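Local coordinates for hydrogenase maturation factor (Thermoanaerobacter tengcongensis, PDB 3VTI) that serves as HypE in [NiFe]-hydrogenase maturation, accepting a carbamoyl group on sulfur from HypF and probably dehydrating it to a nitrile in an ATP-dependent reaction, at the interface of chains A and B and the interface of chains C and A. Coordinates in Å, arbitrary orientation; residue numbers count along the deposited sequence, not the author numbering. Chains: chain A/B, Hydrogenase maturation factor; chain C, Hydrogenase maturation factor.

Chain A takes part in two different kinds of protein contact. Contact 1 belongs to the two-fold interface between HypE chains A and B: in this patch strands 66-78 and 103-112 of chain A meet residues 14-26 of chain B, and the twin patch exchanges the chains. In contact 2 the start of helix 433-449 of HypF chain C meets strands 279-285 and 290-293 of chain A and the turn between them. The centres of their C-alpha atoms lie about 46 Å apart, and they share no residue or element. HypE can therefore pair with itself and dock HypF at once, consistent with the deposited assembly of two HypE and two HypF chains.

Contact 1: the interface of chains A and B. Residues chain A 70, 104-105; chain B 14, 16-17, 24, 26.
At A:Val105, packed against B:Tyr16 and B:Ala24, the backbone of strand 103-112 leaves the extended form (psi -21°), whereas A:Phe70 and B:Leu26 keep extended strand geometry. Two apolar pairings carry the contact. Methyl CD2 of B:Leu26 sits over the centre of one face of the A:Phe70 ring, 3.6 Å from the ring centroid, while CD1 of the same leucine reaches the CD2 side of the ring; the two side chains run past each other in opposite directions. A:Val105 and B:Tyr16 instead lie side by side and point the same way, so that methyl CG1 of the valine comes over the tyrosine face, 3.6 Å from B:Tyr16 CD2. B:Ala24 CB packs against the valine's branch point, 3.9 Å from A:Val105 CB, with CG2 alongside. A:Phe70 and B:Tyr16 cross at about a right angle, bringing the phenol OH to the CE1-CZ side of the phenylalanine.

A polar clasp borders this packing. In B:Asn14, CG lies between the backbone N and carbonyl carbon (chi1 51°), which places the amide at the interface; its rotation sends OD1 back to the backbone N of B:Ile17, accepted at 2.8 Å, and ND2 across to chain A. This cross-chain bond, nearly in the asparagine's amide plane but tilted from the plane of the acceptor carbonyl, joins B:Asn14 ND2 to A:Ile104 O at 2.9 Å (158° at H).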
# COMPACT_ATOMS: atom_id res chain seq x y z
N PHE A 70 -0.59 1.76 -23.84
CA PHE A 70 0.56 1.87 -22.95
C PHE A 70 0.15 1.96 -21.51
O PHE A 70 -0.87 2.58 -21.18
CB PHE A 70 1.43 3.07 -23.33
CG PHE A 70 1.82 3.09 -24.79
CD1 PHE A 70 2.64 2.09 -25.32
CD2 PHE A 70 1.35 4.10 -25.63
CE1 PHE A 70 3.00 2.11 -26.67
CE2 PHE A 70 1.72 4.12 -26.98
CZ PHE A 70 2.54 3.12 -27.50
N ILE A 104 3.69 -2.30 -21.11
CA ILE A 104 4.11 -1.52 -19.95
C ILE A 104 5.44 -0.86 -20.28
O ILE A 104 6.44 -1.53 -20.53
CB ILE A 104 4.23 -2.39 -18.67
CG1 ILE A 104 2.88 -3.06 -18.38
CG2 ILE A 104 4.71 -1.55 -17.48
CD1 ILE A 104 2.97 -4.25 -17.50
N VAL A 105 5.43 0.47 -20.28
CA VAL A 105 6.51 1.27 -20.88
C VAL A 105 7.33 2.05 -19.87
O VAL A 105 8.46 2.45 -20.15
CB VAL A 105 5.95 2.23 -21.94
CG1 VAL A 105 5.43 1.43 -23.14
CG2 VAL A 105 4.85 3.11 -21.36
N ASN B 14 10.81 -4.87 -23.23
CA ASN B 14 10.42 -4.27 -24.51
C ASN B 14 11.41 -3.16 -24.86
O ASN B 14 12.38 -2.94 -24.14
CB ASN B 14 8.96 -3.76 -24.47
CG ASN B 14 8.66 -2.87 -23.26
OD1 ASN B 14 9.24 -1.80 -23.09
ND2 ASN B 14 7.73 -3.31 -22.42
N TYR B 16 10.92 0.12 -24.82
CA TYR B 16 10.76 1.29 -23.93
C TYR B 16 11.39 1.06 -22.55
O TYR B 16 12.07 1.95 -22.01
CB TYR B 16 9.29 1.66 -23.75
CG TYR B 16 8.53 2.00 -25.02
CD1 TYR B 16 8.47 3.31 -25.50
CD2 TYR B 16 7.86 1.01 -25.74
CE1 TYR B 16 7.77 3.63 -26.66
CE2 TYR B 16 7.16 1.31 -26.90
CZ TYR B 16 7.12 2.62 -27.36
OH TYR B 16 6.42 2.91 -28.51
N ILE B 17 11.15 -0.12 -21.97
CA ILE B 17 11.70 -0.49 -20.67
C ILE B 17 13.23 -0.54 -20.69
O ILE B 17 13.88 0.08 -19.85
CB ILE B 17 11.10 -1.84 -20.16
CG1 ILE B 17 9.62 -1.67 -19.78
CG2 ILE B 17 11.93 -2.44 -19.00
CD1 ILE B 17 9.35 -0.70 -18.63
N ALA B 24 8.89 7.44 -20.65
CA ALA B 24 8.74 6.86 -21.99
C ALA B 24 8.34 7.93 -22.99
O ALA B 24 7.58 8.83 -22.67
CB ALA B 24 7.72 5.74 -21.99
N LEU B 26 6.33 8.44 -26.27
CA LEU B 26 5.29 7.75 -27.02
C LEU B 26 4.79 8.59 -28.19
O LEU B 26 4.78 9.82 -28.12
CB LEU B 26 4.13 7.37 -26.09
CG LEU B 26 4.50 6.64 -24.78
CD1 LEU B 26 3.37 6.71 -23.77
CD2 LEU B 26 4.91 5.19 -25.02

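Contact 2: the interface of chains C and A. Residues chain C 433; chain A 285, 287, 291.
The hydroxyl OG of A:Ser287, whose CB rests against C:Glu433, accepts a hydrogen bond of 3.1 Å from the side-chain amide ND2 of A:Asn285. The bond is bent, 141° at the hydrogen, and the hydroxyl is tilted somewhat from the plane of the asparagine amide. It links the end of strand 279-285 to the turn that leads into strand 290-293, and so helps to fix the serine against which HypF is laid.

On the HypF side, the side chain of C:Glu433, at the start of helix 433-449, lies alongside HypE as a nearly straight chain. With CG anti to the backbone N (chi1 174°) and the next torsion also extended (-178°), it runs along the HypE surface and presents one flank to it, with A:Thr291 next to its CB and A:Ser287 next to its CD. The serine lies over a face of the carboxylate, its CB nearer OE2 and its OG nearer OE1: OE2 is 3.4 Å from A:Ser287 CB, the carboxylate carbon CD is 3.6 Å from the same CB, and OE1 is 3.8 Å from A:Ser287 OG. OE1 also stands 4.0 Å from A:Asn285 ND2. Those separations are longer than direct hydrogen bonds, so the acid and the amide are better seen as polar neighbours; a modest electrostatic attraction between them is possible. Nearer the helix backbone, methyl CG2 of A:Thr291 faces the C:Glu433 CB methylene more loosely, at 4.5 Å, on strand 290-293.

The patch is small, hiding about 80 Å² in all. It probably helps to orient HypF on HypE in the complex through which HypF carbamoylates its partner.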
# COMPACT_ATOMS: atom_id res chain seq x y z
N GLU C 433 -40.82 4.72 -7.60
CA GLU C 433 -41.07 5.93 -8.39
C GLU C 433 -42.48 6.47 -8.20
O GLU C 433 -42.66 7.66 -7.98
CB GLU C 433 -40.78 5.68 -9.88
CG GLU C 433 -41.15 6.86 -10.81
CD GLU C 433 -40.91 6.58 -12.29
OE1 GLU C 433 -40.43 5.47 -12.64
OE2 GLU C 433 -41.20 7.49 -13.12
N ASN A 285 -34.59 5.92 -17.97
CA ASN A 285 -35.85 6.57 -17.64
C ASN A 285 -35.81 8.08 -17.77
O ASN A 285 -34.76 8.68 -17.96
CB ASN A 285 -36.25 6.26 -16.19
CG ASN A 285 -36.90 4.90 -16.04
OD1 ASN A 285 -37.18 4.20 -17.01
ND2 ASN A 285 -37.17 4.53 -14.79
N SER A 287 -37.37 9.53 -15.18
CA SER A 287 -37.29 9.71 -13.74
C SER A 287 -35.83 9.80 -13.37
O SER A 287 -34.99 9.14 -13.99
CB SER A 287 -37.90 8.50 -13.03
OG SER A 287 -37.18 7.31 -13.31
N THR A 291 -34.43 2.15 -10.49
CA THR A 291 -35.47 1.21 -10.09
C THR A 291 -35.29 -0.18 -10.70
O THR A 291 -34.75 -0.32 -11.80
CB THR A 291 -36.87 1.75 -10.48
OG1 THR A 291 -36.96 1.89 -11.91
CG2 THR A 291 -37.16 3.09 -9.81